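Local coordinates for protein rhophilin-2 (Homo sapiens, PDB 2VSV) that binds GTP-loaded Rho, may limit stress-fibre formation or speed F-actin turnover in a Rho pathway, and is represented here by its PDZ domain, at residues Leu36-Val46 with Lys77-Leu88. Numbering follows the deposited sequence. Where two conformers were deposited one is given.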
# COMPACT_ATOMS: atom_id res chain seq x y z
N LEU B 36 -13.48 10.12 -14.80
CA LEU B 36 -13.39 9.11 -13.74
C LEU B 36 -12.56 9.65 -12.57
O LEU B 36 -12.82 9.31 -11.43
CB LEU B 36 -12.76 7.84 -14.31
CG LEU B 36 -12.77 6.52 -13.51
CD1 LEU B 36 -14.12 5.80 -13.58
CD2 LEU B 36 -11.68 5.59 -14.04
N GLY B 37 -11.58 10.50 -12.86
CA GLY B 37 -10.74 11.10 -11.83
C GLY B 37 -9.53 10.29 -11.41
O GLY B 37 -8.77 10.72 -10.53
N PHE B 38 -9.33 9.13 -12.02
CA PHE B 38 -8.12 8.36 -11.73
C PHE B 38 -7.61 7.67 -12.96
O PHE B 38 -8.39 7.41 -13.86
CB PHE B 38 -8.29 7.34 -10.58
CG PHE B 38 -9.50 6.46 -10.68
CD1 PHE B 38 -9.40 5.19 -11.24
CD2 PHE B 38 -10.72 6.88 -10.17
CE1 PHE B 38 -10.50 4.35 -11.30
CE2 PHE B 38 -11.85 6.04 -10.24
CZ PHE B 38 -11.74 4.78 -10.79
N THR B 39 -6.31 7.40 -12.99
CA THR B 39 -5.77 6.49 -13.99
C THR B 39 -5.58 5.10 -13.42
O THR B 39 -5.72 4.86 -12.22
CB THR B 39 -4.45 6.97 -14.61
OG1 THR B 39 -3.43 7.00 -13.61
CG2 THR B 39 -4.65 8.38 -15.26
N LEU B 40 -5.31 4.16 -14.31
CA LEU B 40 -5.23 2.75 -13.98
C LEU B 40 -3.90 2.23 -14.50
O LEU B 40 -3.33 2.81 -15.42
CB LEU B 40 -6.35 1.99 -14.70
CG LEU B 40 -7.78 2.33 -14.30
CD1 LEU B 40 -8.78 1.63 -15.23
CD2 LEU B 40 -8.01 1.93 -12.86
N ARG B 41 -3.44 1.13 -13.93
CA ARG B 41 -2.12 0.58 -14.24
C ARG B 41 -2.11 -0.91 -14.01
O ARG B 41 -2.78 -1.40 -13.12
CB ARG B 41 -1.08 1.26 -13.34
CG ARG B 41 0.33 0.84 -13.55
CD ARG B 41 1.29 1.68 -12.70
NE ARG B 41 1.31 1.29 -11.28
CZ ARG B 41 2.38 1.40 -10.48
NH1 ARG B 41 3.52 1.90 -10.93
NH2 ARG B 41 2.31 1.01 -9.21
N GLY B 42 -1.36 -1.64 -14.83
CA GLY B 42 -1.19 -3.07 -14.64
C GLY B 42 -2.41 -3.88 -15.04
O GLY B 42 -3.42 -3.33 -15.47
N ASN B 43 -2.29 -5.20 -14.85
CA ASN B 43 -3.28 -6.17 -15.29
C ASN B 43 -3.53 -7.19 -14.19
O ASN B 43 -2.61 -7.61 -13.50
CB ASN B 43 -2.80 -6.91 -16.55
CG ASN B 43 -2.53 -5.98 -17.72
OD1 ASN B 43 -3.45 -5.44 -18.34
ND2 ASN B 43 -1.26 -5.78 -18.02
N ALA B 44 -4.77 -7.59 -14.02
CA ALA B 44 -5.10 -8.81 -13.31
C ALA B 44 -4.46 -8.96 -11.94
O ALA B 44 -3.65 -9.86 -11.72
CB ALA B 44 -4.75 -10.03 -14.19
N PRO B 45 -4.85 -8.11 -10.99
CA PRO B 45 -5.83 -7.06 -11.11
C PRO B 45 -5.20 -5.76 -11.56
O PRO B 45 -3.97 -5.57 -11.47
CB PRO B 45 -6.37 -6.92 -9.68
CG PRO B 45 -5.23 -7.30 -8.82
CD PRO B 45 -4.34 -8.23 -9.62
N VAL B 46 -6.06 -4.86 -12.02
CA VAL B 46 -5.69 -3.50 -12.36
C VAL B 46 -5.66 -2.66 -11.08
O VAL B 46 -6.46 -2.83 -10.16
CB VAL B 46 -6.70 -2.85 -13.36
CG1 VAL B 46 -6.23 -1.47 -13.74
CG2 VAL B 46 -6.84 -3.72 -14.60
N LYS B 77 -10.71 -9.51 -11.21
CA LYS B 77 -9.43 -10.01 -10.72
C LYS B 77 -8.52 -10.46 -11.84
O LYS B 77 -7.30 -10.28 -11.75
CB LYS B 77 -9.59 -11.12 -9.67
CG LYS B 77 -9.77 -10.58 -8.25
CD LYS B 77 -9.83 -11.74 -7.22
CE LYS B 77 -11.16 -11.83 -6.52
NZ LYS B 77 -11.26 -10.82 -5.42
N TRP B 78 -9.12 -11.03 -12.89
CA TRP B 78 -8.36 -11.55 -14.02
C TRP B 78 -8.40 -10.70 -15.28
O TRP B 78 -7.91 -11.14 -16.32
CB TRP B 78 -8.82 -12.97 -14.33
CG TRP B 78 -8.84 -13.81 -13.09
CD1 TRP B 78 -9.85 -13.87 -12.14
CD2 TRP B 78 -7.81 -14.68 -12.62
NE1 TRP B 78 -9.50 -14.73 -11.14
CE2 TRP B 78 -8.25 -15.25 -11.41
CE3 TRP B 78 -6.55 -15.03 -13.12
CZ2 TRP B 78 -7.48 -16.15 -10.69
CZ3 TRP B 78 -5.79 -15.93 -12.40
CH2 TRP B 78 -6.25 -16.48 -11.20
N LEU B 79 -8.92 -9.48 -15.18
CA LEU B 79 -9.13 -8.61 -16.34
C LEU B 79 -7.90 -7.77 -16.62
O LEU B 79 -7.15 -7.44 -15.70
CB LEU B 79 -10.33 -7.68 -16.09
CG LEU B 79 -11.70 -8.33 -15.94
CD1 LEU B 79 -12.84 -7.32 -15.90
CD2 LEU B 79 -12.01 -9.35 -17.03
N THR B 80 -7.67 -7.46 -17.90
CA THR B 80 -6.65 -6.48 -18.27
C THR B 80 -7.06 -5.02 -18.01
O THR B 80 -8.24 -4.68 -17.82
CB THR B 80 -6.30 -6.60 -19.75
OG1 THR B 80 -7.41 -6.14 -20.54
CG2 THR B 80 -5.94 -8.07 -20.12
N LEU B 81 -6.06 -4.14 -18.04
CA LEU B 81 -6.26 -2.70 -17.95
C LEU B 81 -7.30 -2.25 -18.97
O LEU B 81 -8.20 -1.51 -18.64
CB LEU B 81 -4.93 -1.98 -18.20
CG LEU B 81 -4.93 -0.46 -18.21
CD1 LEU B 81 -5.43 0.09 -16.88
CD2 LEU B 81 -3.52 0.07 -18.58
N SER B 82 -7.17 -2.72 -20.22
CA SER B 82 -8.08 -2.34 -21.28
C SER B 82 -9.53 -2.76 -20.97
O SER B 82 -10.47 -1.97 -21.14
CB SER B 82 -7.62 -2.98 -22.59
OG SER B 82 -8.50 -2.67 -23.62
N GLU B 83 -9.69 -3.98 -20.49
CA GLU B 83 -11.00 -4.49 -20.09
C GLU B 83 -11.66 -3.75 -18.92
O GLU B 83 -12.87 -3.44 -18.94
CB GLU B 83 -10.87 -5.95 -19.78
CG GLU B 83 -10.52 -6.75 -21.02
CD GLU B 83 -10.24 -8.18 -20.70
OE1 GLU B 83 -9.50 -8.47 -19.74
OE2 GLU B 83 -10.77 -9.04 -21.42
N VAL B 84 -10.87 -3.44 -17.92
CA VAL B 84 -11.40 -2.68 -16.80
C VAL B 84 -11.80 -1.30 -17.23
O VAL B 84 -12.86 -0.82 -16.86
CB VAL B 84 -10.41 -2.60 -15.63
CG1 VAL B 84 -10.98 -1.58 -14.58
CG2 VAL B 84 -10.22 -3.96 -15.02
N MET B 85 -10.98 -0.64 -18.04
CA MET B 85 -11.36 0.64 -18.61
C MET B 85 -12.69 0.57 -19.37
O MET B 85 -13.57 1.41 -19.17
CB MET B 85 -10.24 1.17 -19.51
CG MET B 85 -10.52 2.50 -20.17
SD MET B 85 -8.99 3.15 -20.85
CE MET B 85 -8.03 3.09 -19.34
N LYS B 86 -12.86 -0.45 -20.21
CA LYS B 86 -14.10 -0.56 -20.97
C LYS B 86 -15.31 -0.78 -20.09
O LYS B 86 -16.35 -0.15 -20.28
CB LYS B 86 -14.01 -1.67 -22.01
CG LYS B 86 -13.16 -1.31 -23.17
CD LYS B 86 -12.86 -2.53 -23.98
CE LYS B 86 -11.99 -2.19 -25.17
NZ LYS B 86 -11.97 -3.31 -26.12
N LEU B 87 -15.18 -1.62 -19.07
CA LEU B 87 -16.22 -1.73 -18.05
C LEU B 87 -16.59 -0.41 -17.38
O LEU B 87 -17.77 -0.06 -17.27
CB LEU B 87 -15.84 -2.74 -16.97
CG LEU B 87 -16.05 -4.18 -17.42
CD1 LEU B 87 -15.37 -5.15 -16.42
CD2 LEU B 87 -17.58 -4.48 -17.61
N LEU B 88 -15.60 0.34 -16.88
CA LEU B 88 -15.94 1.60 -16.24
C LEU B 88 -16.52 2.59 -17.23
O LEU B 88 -17.40 3.36 -16.87
CB LEU B 88 -14.73 2.23 -15.52
CG LEU B 88 -14.14 1.37 -14.42
CD1 LEU B 88 -12.57 1.61 -14.30
CD2 LEU B 88 -14.97 1.63 -13.15
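The canonical peptide-binding groove of a PDZ domain is framed by Leu36-Val46, which includes strand 38-41 and Leu36-Gly37-Phe38, matching the GLGF motif that binds the ligand carboxylate in other PDZ domains, and by Lys77-Leu88, which carries most of helix 81-89. The axes of strand 38-41 and helix 81-88 run near-antiparallel, 149° apart in direction, with a closest approach of 9.0 Å. At the loop end, Leu36 lies roughly perpendicular to Leu88, Leu36 CD2 lying 4.1 Å from Leu88 CD1. With CG anti to its carbonyl carbon (chi1 -64°), Leu40 sends CD1 tip to tip toward Leu88 CD1 at 3.9 Å, while Val84 CG1 also meets Leu40 CD1. Deeper in, Val46 and Val84 pass alongside one another, pointing opposite ways; Val46 CG2 to Val84 CG2, 3.4 Å, is tight. Val46 CG1 also meets Leu81 CD1 at 3.6 Å. Polar bonds close the other end. Asn43 OD1 accepts from Leu81 N at 2.9 Å in a nearly straight bond (171°), and Ala44 N donates to Leu79 O over 2.9 Å, more bent. Thr80, the N-cap, forms a capping box with Glu83: Glu83 N donates to Thr80 OG1, and Thr80 N to Glu83 OE1. Asn43 thus occupies a first-turn N-H of the helix, pinning its start to the loop after the strand, whereas apolar contacts alone span the Leu36-Leu88 end, consistent with a hydrophobic pocket for a ligand's C-terminal side chain.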